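PDB 1VL4: pmbA-related protein from Thermotoga maritima, which is probably a metallopeptidase of the PmbA/TldD type and has been described as a putative modulator of DNA gyrase. Local coordinates for residues K131-A135 with V154-D158; D178-A184 with S197-R203; V366-E372 with L387-W393. One frame throughout, in Å; residues are numbered along the deposited sequence.

Interaction 1: residues K131-A135 with V154-D158; sequences KMDMA and VMYKD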
loop_
_atom_site.group_PDB
_atom_site.type_symbol
_atom_site.label_atom_id
_atom_site.label_comp_id
_atom_site.label_asym_id
_atom_site.label_seq_id
_atom_site.Cartn_x
_atom_site.Cartn_y
_atom_site.Cartn_z
ATOM N N LYS A 131 23.854 -14.120 -3.624
ATOM C CA LYS A 131 22.763 -13.194 -3.945
ATOM C C LYS A 131 23.295 -11.780 -4.023
ATOM O O LYS A 131 22.999 -11.085 -4.990
ATOM C CB LYS A 131 21.634 -13.298 -2.905
ATOM C CG LYS A 131 21.061 -14.689 -2.812
ATOM C CD LYS A 131 19.977 -14.807 -1.775
ATOM C CE LYS A 131 19.656 -16.244 -1.402
ATOM N NZ LYS A 131 18.225 -16.455 -0.877
ATOM N N MET A 132 24.159 -11.378 -3.059
ATOM C CA MET A 132 24.720 -10.064 -3.073
ATOM C C MET A 132 25.529 -9.881 -4.329
ATOM O O MET A 132 25.477 -8.813 -4.947
ATOM C CB MET A 132 25.628 -9.818 -1.855
ATOM C CG MET A 132 24.887 -9.741 -0.558
ATOM S SD MET A 132 26.035 -9.956 0.854
ATOM C CE MET A 132 27.247 -8.683 0.493
ATOM N N ASP A 133 26.290 -10.908 -4.699
ATOM C CA ASP A 133 27.204 -10.804 -5.852
ATOM C C ASP A 133 26.411 -10.636 -7.168
ATOM O O ASP A 133 26.825 -9.870 -8.038
ATOM C CB ASP A 133 28.175 -11.996 -5.921
ATOM C CG ASP A 133 29.323 -11.915 -4.879
ATOM O OD1 ASP A 133 29.622 -10.830 -4.332
ATOM O OD2 ASP A 133 29.947 -12.958 -4.597
ATOM N N MET A 134 25.258 -11.284 -7.282
ATOM C CA MET A 134 24.343 -11.020 -8.395
ATOM C C MET A 134 23.907 -9.535 -8.536
ATOM O O MET A 134 23.914 -8.968 -9.638
ATOM C CB MET A 134 23.105 -11.922 -8.324
ATOM C CG MET A 134 23.433 -13.373 -8.576
ATOM S SD MET A 134 21.992 -14.516 -8.473
ATOM C CE MET A 134 21.298 -14.186 -10.023
ATOM N N ALA A 135 23.480 -8.943 -7.427
ATOM C CA ALA A 135 23.084 -7.539 -7.390
ATOM C C ALA A 135 24.255 -6.610 -7.716
ATOM O O ALA A 135 24.113 -5.711 -8.549
ATOM C CB ALA A 135 22.469 -7.224 -6.034
ATOM N N VAL A 154 19.245 -1.101 -7.739
ATOM C CA VAL A 154 19.275 -2.508 -8.152
ATOM C C VAL A 154 18.528 -3.271 -7.071
ATOM O O VAL A 154 18.758 -3.081 -5.859
ATOM C CB VAL A 154 20.706 -3.056 -8.301
ATOM C CG1 VAL A 154 20.705 -4.551 -8.484
ATOM C CG2 VAL A 154 21.435 -2.386 -9.439
ATOM N N MET A 155 17.613 -4.099 -7.498
ATOM C CA MET A 155 16.872 -4.914 -6.573
ATOM C C MET A 155 16.857 -6.409 -6.932
ATOM O O MET A 155 16.553 -6.811 -8.046
ATOM C CB MET A 155 15.468 -4.367 -6.432
ATOM C CG MET A 155 14.722 -4.848 -5.185
ATOM S SD MET A 155 12.964 -4.504 -5.357
ATOM C CE MET A 155 13.179 -2.720 -5.770
ATOM N N TYR A 156 17.128 -7.214 -5.908
ATOM C CA TYR A 156 17.069 -8.669 -5.949
ATOM C C TYR A 156 15.943 -9.147 -5.014
ATOM O O TYR A 156 15.830 -8.685 -3.869
ATOM C CB TYR A 156 18.441 -9.247 -5.486
ATOM C CG TYR A 156 18.411 -10.778 -5.310
ATOM C CD1 TYR A 156 17.959 -11.363 -4.115
ATOM C CD2 TYR A 156 18.776 -11.628 -6.359
ATOM C CE1 TYR A 156 17.863 -12.748 -3.967
ATOM C CE2 TYR A 156 18.724 -12.985 -6.210
ATOM C CZ TYR A 156 18.252 -13.553 -5.005
ATOM O OH TYR A 156 18.165 -14.934 -4.883
ATOM N N LYS A 157 15.195 -10.143 -5.448
ATOM C CA LYS A 157 14.307 -10.836 -4.578
ATOM C C LYS A 157 14.148 -12.318 -4.907
ATOM O O LYS A 157 14.066 -12.683 -6.071
ATOM C CB LYS A 157 12.918 -10.179 -4.590
ATOM C CG LYS A 157 12.020 -10.787 -3.507
ATOM C CD LYS A 157 10.774 -9.958 -3.212
ATOM C CE LYS A 157 9.960 -10.596 -2.102
ATOM N NZ LYS A 157 8.675 -9.842 -1.878
ATOM N N ASP A 158 14.120 -13.162 -3.874
ATOM C CA ASP A 158 13.625 -14.499 -4.058
ATOM C C ASP A 158 12.615 -14.875 -3.007
ATOM O O ASP A 158 12.531 -14.248 -1.931
ATOM C CB ASP A 158 14.768 -15.533 -4.147
ATOM C CG ASP A 158 15.542 -15.720 -2.865
ATOM O OD1 ASP A 158 14.944 -16.061 -1.832
ATOM O OD2 ASP A 158 16.792 -15.575 -2.882
#
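A helix laid on a sheet usually buries apolar side chains, yet a charge can enter such an interface if it finds its counter-ion there, and Lys131 illustrates how, with Asp158 as counter-ion and the Tyr156 ring against its chain. Tyr156, on the strand, loses 87 Å² to the helix, and Lys131 loses 67 Å² in return. The lysine lies along the tyrosine: its CB sits over one face of the ring, 4.2 Å from the centroid, in a CH-pi contact, and its CG is 3.6 Å from Tyr156 OH. The extended chain then carries Lys131 NZ to Asp158 OD2, 2.6 Å away, in a salt bridge. The same oxygen accepts a hydrogen bond from the phenol, with Tyr156 OH 2.5 Å from Asp158 OD2. This is a helix packed on one face of an antiparallel sheet: helix 128-143 runs obliquely antiparallel to strand 148-167, the short axes 8.6 Å apart at 146°. Alternation along the strand turns Val154, Tyr156 and Asp158 to the helix and Met155 and Lys157 away. Met134 SD approaches the ring obliquely, a Met-aromatic contact, 4.3 Å from Tyr156 CE2. Ala135 has 54 Å² covered, its CB meeting Val154 CG1 at 4.0 Å.

Interaction 2: residues D178-A184 with S197-R203; sequences DGGFLFA and SWYELAR
Two extended strands, 178-184 and 197-202, run antiparallel at 171°, their axes 4.8 Å apart at the closest. The backbone sets the register. Gly180-Ala202, Leu182-Glu200 and Ala184-Trp198 are hydrogen-bonded pairs, each bonded both ways: Gly180 N to Ala202 O 2.8 Å and Ala202 N to Gly180 O 2.9 Å; Leu182 N to Glu200 O 3.2 Å and Glu200 N to Leu182 O 3.0 Å; Ala184 N to Trp198 O and Trp198 N to Ala184 O, both 3.0 Å. Phe181-Leu201 and Phe183-Tyr199 are the intervening non-hydrogen-bonded pairs. Gly179, at phi/psi 166/179, adopts a conformation that calls for glycine.

Apolar contacts gather on the face of Phe181, Phe183, Tyr199 and Leu201. Both phenylalanines are t; Tyr199 is p, its CB lying 3.8 Å from Phe181 CE1 and 4.0 Å from Phe183 CD1. Phe181 CD1 meets Leu201 CD2 at 3.9 Å.

Where the second strand gives way to loop, Arg203 NH1 bonds Asp178 O weakly (3.3 Å) and a water donates to Asp178 OD2 (2.9 Å) and Arg203 O (2.6 Å); Asp178 also accepts from Val120 N, and Arg203 NE reaches Pro289 O. The whole is an antiparallel beta hairpin, here forming one edge of the chain's large antiparallel sheet.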
loop_
_atom_site.group_PDB
_atom_site.type_symbol
_atom_site.label_atom_id
_atom_site.label_comp_id
_atom_site.label_asym_id
_atom_site.label_seq_id
_atom_site.Cartn_x
_atom_site.Cartn_y
_atom_site.Cartn_z
ATOM N N ASP A 178 8.450 -21.442 -6.155
ATOM C CA ASP A 178 9.574 -20.591 -5.877
ATOM C C ASP A 178 9.949 -19.734 -7.099
ATOM O O ASP A 178 9.369 -19.893 -8.188
ATOM C CB ASP A 178 10.755 -21.365 -5.279
ATOM C CG ASP A 178 11.454 -22.288 -6.247
ATOM O OD1 ASP A 178 10.958 -22.634 -7.335
ATOM O OD2 ASP A 178 12.529 -22.705 -5.851
ATOM N N GLY A 179 10.823 -18.752 -6.883
ATOM C CA GLY A 179 11.221 -17.883 -7.965
ATOM C C GLY A 179 11.918 -16.680 -7.437
ATOM O O GLY A 179 12.124 -16.542 -6.241
ATOM N N GLY A 180 12.335 -15.840 -8.363
ATOM C CA GLY A 180 13.118 -14.647 -8.051
ATOM C C GLY A 180 13.086 -13.673 -9.199
ATOM O O GLY A 180 12.576 -13.982 -10.286
ATOM N N PHE A 181 13.733 -12.542 -8.965
ATOM C CA PHE A 181 13.606 -11.281 -9.742
ATOM C C PHE A 181 14.899 -10.529 -9.498
ATOM O O PHE A 181 15.445 -10.529 -8.367
ATOM C CB PHE A 181 12.357 -10.578 -9.161
ATOM C CG PHE A 181 12.183 -9.134 -9.470
ATOM C CD1 PHE A 181 11.456 -8.742 -10.610
ATOM C CD2 PHE A 181 12.579 -8.146 -8.550
ATOM C CE1 PHE A 181 11.194 -7.356 -10.871
ATOM C CE2 PHE A 181 12.340 -6.797 -8.782
ATOM C CZ PHE A 181 11.611 -6.391 -9.955
ATOM N N LEU A 182 15.449 -9.928 -10.555
ATOM C CA LEU A 182 16.541 -9.023 -10.452
ATOM C C LEU A 182 16.213 -7.861 -11.370
ATOM O O LEU A 182 15.823 -8.084 -12.522
ATOM C CB LEU A 182 17.837 -9.676 -10.881
ATOM C CG LEU A 182 19.153 -8.936 -10.706
ATOM C CD1 LEU A 182 19.394 -8.399 -9.298
ATOM C CD2 LEU A 182 20.334 -9.824 -11.141
ATOM N N PHE A 183 16.400 -6.649 -10.844
ATOM C CA PHE A 183 15.965 -5.407 -11.479
ATOM C C PHE A 183 17.105 -4.415 -11.341
ATOM O O PHE A 183 17.824 -4.373 -10.340
ATOM C CB PHE A 183 14.678 -4.848 -10.816
ATOM C CG PHE A 183 14.347 -3.361 -11.160
ATOM C CD1 PHE A 183 13.559 -3.053 -12.280
ATOM C CD2 PHE A 183 14.792 -2.323 -10.368
ATOM C CE1 PHE A 183 13.245 -1.777 -12.595
ATOM C CE2 PHE A 183 14.491 -1.022 -10.694
ATOM C CZ PHE A 183 13.691 -0.747 -11.810
ATOM N N ALA A 184 17.273 -3.591 -12.363
ATOM C CA ALA A 184 18.214 -2.491 -12.308
ATOM C C ALA A 184 17.650 -1.269 -13.018
ATOM O O ALA A 184 16.926 -1.402 -14.026
ATOM C CB ALA A 184 19.523 -2.894 -12.940
ATOM N N SER A 197 15.409 1.218 -17.324
ATOM C CA SER A 197 15.412 0.083 -16.404
ATOM C C SER A 197 15.178 -1.223 -17.134
ATOM O O SER A 197 14.761 -1.252 -18.320
ATOM C CB SER A 197 14.394 0.286 -15.287
ATOM O OG SER A 197 13.046 0.189 -15.707
ATOM N N TRP A 198 15.505 -2.317 -16.458
ATOM C CA TRP A 198 15.233 -3.635 -16.995
ATOM C C TRP A 198 15.114 -4.615 -15.821
ATOM O O TRP A 198 15.761 -4.422 -14.799
ATOM C CB TRP A 198 16.369 -4.064 -17.954
ATOM C CG TRP A 198 15.984 -5.205 -18.827
ATOM C CD1 TRP A 198 16.330 -6.502 -18.688
ATOM C CD2 TRP A 198 15.105 -5.142 -19.953
ATOM N NE1 TRP A 198 15.710 -7.267 -19.646
ATOM C CE2 TRP A 198 14.978 -6.450 -20.454
ATOM C CE3 TRP A 198 14.438 -4.099 -20.599
ATOM C CZ2 TRP A 198 14.206 -6.750 -21.564
ATOM C CZ3 TRP A 198 13.678 -4.394 -21.717
ATOM C CH2 TRP A 198 13.575 -5.707 -22.184
ATOM N N TYR A 199 14.312 -5.666 -15.996
ATOM C CA TYR A 199 14.194 -6.743 -15.013
ATOM C C TYR A 199 14.091 -8.073 -15.733
ATOM O O TYR A 199 13.691 -8.153 -16.929
ATOM C CB TYR A 199 12.952 -6.567 -14.107
ATOM C CG TYR A 199 11.640 -6.659 -14.849
ATOM C CD1 TYR A 199 10.979 -7.885 -15.045
ATOM C CD2 TYR A 199 11.067 -5.528 -15.379
ATOM C CE1 TYR A 199 9.764 -7.931 -15.807
ATOM C CE2 TYR A 199 9.884 -5.576 -16.114
ATOM C CZ TYR A 199 9.256 -6.764 -16.334
ATOM O OH TYR A 199 8.090 -6.712 -17.058
ATOM N N GLU A 200 14.453 -9.121 -15.013
ATOM C CA GLU A 200 14.134 -10.497 -15.439
ATOM C C GLU A 200 13.423 -11.192 -14.244
ATOM O O GLU A 200 13.748 -10.951 -13.083
ATOM C CB GLU A 200 15.404 -11.254 -15.851
ATOM C CG GLU A 200 15.945 -10.963 -17.292
ATOM C CD GLU A 200 17.437 -11.409 -17.570
ATOM O OE1 GLU A 200 18.031 -12.247 -16.820
ATOM O OE2 GLU A 200 18.002 -10.897 -18.593
ATOM N N LEU A 201 12.402 -11.987 -14.562
ATOM C CA LEU A 201 11.747 -12.930 -13.602
ATOM C C LEU A 201 12.255 -14.320 -13.930
ATOM O O LEU A 201 12.495 -14.629 -15.103
ATOM C CB LEU A 201 10.234 -12.846 -13.749
ATOM C CG LEU A 201 9.674 -11.595 -13.094
ATOM C CD1 LEU A 201 8.416 -11.128 -13.819
ATOM C CD2 LEU A 201 9.400 -11.847 -11.621
ATOM N N ALA A 202 12.534 -15.120 -12.907
ATOM C CA ALA A 202 13.082 -16.441 -13.088
ATOM C C ALA A 202 12.590 -17.438 -12.025
ATOM O O ALA A 202 12.334 -17.092 -10.867
ATOM C CB ALA A 202 14.584 -16.370 -13.043
ATOM N N ARG A 203 12.530 -18.694 -12.434
ATOM C CA ARG A 203 12.246 -19.832 -11.546
ATOM C C ARG A 203 13.545 -20.350 -10.914
ATOM O O ARG A 203 13.564 -20.947 -9.827
ATOM C CB ARG A 203 11.559 -20.919 -12.388
ATOM C CG ARG A 203 11.004 -22.022 -11.559
ATOM C CD ARG A 203 9.630 -21.817 -11.094
ATOM N NE ARG A 203 8.611 -21.442 -12.112
ATOM C CZ ARG A 203 7.430 -20.952 -11.741
ATOM N NH1 ARG A 203 7.129 -20.888 -10.460
ATOM N NH2 ARG A 203 6.526 -20.574 -12.613
HETATM O O HOH W 1 14.626 -22.135 -7.751
#

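Interaction 3: residues V366-E372 with L387-W393; sequences VVITEVE and LFAKGYW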
loop_
_atom_site.group_PDB
_atom_site.type_symbol
_atom_site.label_atom_id
_atom_site.label_comp_id
_atom_site.label_asym_id
_atom_site.label_seq_id
_atom_site.Cartn_x
_atom_site.Cartn_y
_atom_site.Cartn_z
ATOM N N VAL A 366 5.402 6.323 -33.621
ATOM C CA VAL A 366 5.953 6.358 -32.280
ATOM C C VAL A 366 6.168 4.943 -31.760
ATOM O O VAL A 366 5.333 4.070 -31.963
ATOM C CB VAL A 366 5.010 7.083 -31.314
ATOM C CG1 VAL A 366 5.614 7.088 -29.896
ATOM C CG2 VAL A 366 4.751 8.511 -31.803
ATOM N N VAL A 367 7.297 4.738 -31.095
ATOM C CA VAL A 367 7.527 3.539 -30.302
ATOM C C VAL A 367 7.362 3.943 -28.821
ATOM O O VAL A 367 7.980 4.879 -28.368
ATOM C CB VAL A 367 8.926 2.946 -30.532
ATOM C CG1 VAL A 367 9.241 1.847 -29.481
ATOM C CG2 VAL A 367 9.060 2.396 -31.969
ATOM N N ILE A 368 6.499 3.252 -28.097
ATOM C CA ILE A 368 6.367 3.483 -26.671
ATOM C C ILE A 368 6.923 2.275 -25.945
ATOM O O ILE A 368 6.455 1.146 -26.135
ATOM C CB ILE A 368 4.915 3.855 -26.290
ATOM C CG1 ILE A 368 4.718 5.336 -26.605
ATOM C CG2 ILE A 368 4.603 3.608 -24.772
ATOM C CD1 ILE A 368 3.357 5.651 -26.914
ATOM N N THR A 369 7.938 2.542 -25.120
ATOM C CA THR A 369 8.688 1.497 -24.409
ATOM C C THR A 369 8.302 1.350 -22.944
ATOM O O THR A 369 8.482 0.289 -22.389
ATOM C CB THR A 369 10.195 1.762 -24.435
ATOM O OG1 THR A 369 10.449 3.091 -23.948
ATOM C CG2 THR A 369 10.734 1.620 -25.865
ATOM N N GLU A 370 7.808 2.417 -22.333
ATOM C CA GLU A 370 7.358 2.377 -20.938
ATOM C C GLU A 370 6.196 3.339 -20.747
ATOM O O GLU A 370 6.127 4.392 -21.406
ATOM C CB GLU A 370 8.495 2.768 -19.983
ATOM C CG GLU A 370 9.840 2.012 -20.230
ATOM C CD GLU A 370 9.780 0.550 -19.839
ATOM O OE1 GLU A 370 8.777 0.136 -19.181
ATOM O OE2 GLU A 370 10.739 -0.189 -20.184
ATOM N N VAL A 371 5.271 2.951 -19.868
ATOM C CA VAL A 371 4.202 3.853 -19.377
ATOM C C VAL A 371 4.272 4.027 -17.836
ATOM O O VAL A 371 4.730 3.161 -17.126
ATOM C CB VAL A 371 2.804 3.342 -19.782
ATOM C CG1 VAL A 371 2.572 3.519 -21.271
ATOM C CG2 VAL A 371 2.599 1.872 -19.392
ATOM N N GLU A 372 3.807 5.155 -17.335
ATOM C CA GLU A 372 3.897 5.471 -15.915
ATOM C C GLU A 372 2.582 6.073 -15.469
ATOM O O GLU A 372 1.896 6.761 -16.258
ATOM C CB GLU A 372 5.027 6.497 -15.664
ATOM C CG GLU A 372 6.465 5.909 -15.809
ATOM C CD GLU A 372 7.172 6.183 -17.153
ATOM O OE1 GLU A 372 6.952 7.241 -17.788
ATOM O OE2 GLU A 372 7.992 5.327 -17.564
ATOM N N LEU A 387 -1.717 8.666 -19.693
ATOM C CA LEU A 387 -0.535 8.116 -19.058
ATOM C C LEU A 387 0.692 8.792 -19.610
ATOM O O LEU A 387 0.823 8.968 -20.838
ATOM C CB LEU A 387 -0.438 6.604 -19.337
ATOM C CG LEU A 387 -1.517 5.691 -18.749
ATOM C CD1 LEU A 387 -1.403 4.312 -19.359
ATOM C CD2 LEU A 387 -1.450 5.620 -17.212
ATOM N N PHE A 388 1.598 9.163 -18.719
ATOM C CA PHE A 388 2.922 9.577 -19.124
ATOM C C PHE A 388 3.620 8.385 -19.746
ATOM O O PHE A 388 3.363 7.242 -19.379
ATOM C CB PHE A 388 3.739 10.069 -17.942
ATOM C CG PHE A 388 3.198 11.299 -17.298
ATOM C CD1 PHE A 388 2.222 11.214 -16.318
ATOM C CD2 PHE A 388 3.686 12.536 -17.638
ATOM C CE1 PHE A 388 1.731 12.351 -15.708
ATOM C CE2 PHE A 388 3.207 13.667 -17.021
ATOM C CZ PHE A 388 2.227 13.569 -16.058
ATOM N N ALA A 389 4.496 8.654 -20.708
ATOM C CA ALA A 389 5.128 7.567 -21.459
ATOM C C ALA A 389 6.533 7.936 -21.920
ATOM O O ALA A 389 6.915 9.118 -21.924
ATOM C CB ALA A 389 4.245 7.178 -22.664
ATOM N N LYS A 390 7.304 6.902 -22.242
ATOM C CA LYS A 390 8.645 7.036 -22.841
ATOM C C LYS A 390 8.635 6.294 -24.175
ATOM O O LYS A 390 7.999 5.254 -24.298
ATOM C CB LYS A 390 9.682 6.338 -21.944
ATOM C CG LYS A 390 10.162 7.133 -20.709
ATOM C CD LYS A 390 10.921 6.188 -19.764
ATOM C CE LYS A 390 11.963 6.912 -18.938
ATOM N NZ LYS A 390 11.362 7.739 -17.824
ATOM N N GLY A 391 9.373 6.807 -25.144
ATOM C CA GLY A 391 9.475 6.164 -26.436
ATOM C C GLY A 391 10.399 6.907 -27.401
ATOM O O GLY A 391 11.256 7.703 -26.981
ATOM N N TYR A 392 10.185 6.640 -28.699
ATOM C CA TYR A 392 11.077 7.036 -29.778
ATOM C C TYR A 392 10.230 7.449 -30.982
ATOM O O TYR A 392 9.087 6.999 -31.110
ATOM C CB TYR A 392 11.955 5.827 -30.173
ATOM C CG TYR A 392 12.792 5.332 -29.023
ATOM C CD1 TYR A 392 12.233 4.511 -28.057
ATOM C CD2 TYR A 392 14.119 5.753 -28.847
ATOM C CE1 TYR A 392 12.966 4.100 -26.957
ATOM C CE2 TYR A 392 14.879 5.315 -27.733
ATOM C CZ TYR A 392 14.289 4.492 -26.800
ATOM O OH TYR A 392 14.973 4.022 -25.683
ATOM N N TRP A 393 10.822 8.253 -31.863
ATOM C CA TRP A 393 10.275 8.583 -33.175
ATOM C C TRP A 393 10.947 7.650 -34.202
ATOM O O TRP A 393 12.160 7.414 -34.143
ATOM C CB TRP A 393 10.541 10.052 -33.541
ATOM C CG TRP A 393 9.993 10.390 -34.887
ATOM C CD1 TRP A 393 10.700 10.646 -36.030
ATOM C CD2 TRP A 393 8.606 10.452 -35.252
ATOM N NE1 TRP A 393 9.835 10.879 -37.074
ATOM C CE2 TRP A 393 8.546 10.735 -36.623
ATOM C CE3 TRP A 393 7.413 10.268 -34.553
ATOM C CZ2 TRP A 393 7.335 10.881 -37.297
ATOM C CZ3 TRP A 393 6.218 10.404 -35.232
ATOM C CH2 TRP A 393 6.186 10.704 -36.573
HETATM O O HOH W 2 13.508 2.926 -23.355
#
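Hydrogen bonds between backbones hold these antiparallel strands, and their pattern shows how a sheet absorbs one extra residue. At one end Val367 N meets Tyr392 O at 2.9 Å and Tyr392 N meets Val367 O at 2.8 Å, though this last oxygen is less surely placed; toward the other, Lys390 N bonds Glu370 O at 2.9 Å and Glu372 N bonds Phe388 O at 3.0 Å. Between them the register slips by one. Lys390 O accepts from Thr369 N at 2.8 Å and, weakly, from Glu370 N at 3.5 Å, so Thr369 and Glu370 both face Lys390: a classic beta bulge. Thr369, with psi at -26°, has the helix-like turn that makes room for the added residue. A water spans Thr369 OG1 (3.1 Å) and Tyr392 OH (3.0 Å), and the phenol also bonds Ser223. Glu372 OE2 lies 3.8 Å from Lys390 CD but 4.2 Å from Lys390 NZ, beyond a salt bridge; that NZ bonds Ser195.

Thr369 CG2 touches the Tyr392 ring edge, 3.5 Å from CE1. The face of Val366, Ile368, Val371, Ala389 and Trp393 is apolar: Ala389 CB lies 4.2 Å from Ile368 CG2, and Val366 CG2 4.2 Å from Trp393 CZ3. Strand 365-372 is the parallel neighbour of strand 233-239, and strand 384-395 pairs onward with 398-404 and 406-411. Helix 241-247 packs on Ile368, Val371 and Leu387, while helix 355-362 packs on Val367 across the sheet.

Overall arrangement
The three contacts follow in series along the chain, each closing its loop before the next opens, so none nest or cross. Interaction 1 comes first, returning the chain from helix 128-143 to strand 148-167 over 18 intervening residues. Strand 172-188 follows directly and starts interaction 2, whose hairpin closes after 12. These two touch, their centres 9 Å apart: Met155 O and Lys157 O probably accept from Phe183 N and Phe181 N, so the helix, strand 148-167 and the hairpin form one unit. Interaction 3 closes later, over 14 residues, in the C-terminal family region and a separate mixed sheet; its nearest atoms stay about 5 Å from interaction 2 and 14 Å from interaction 1.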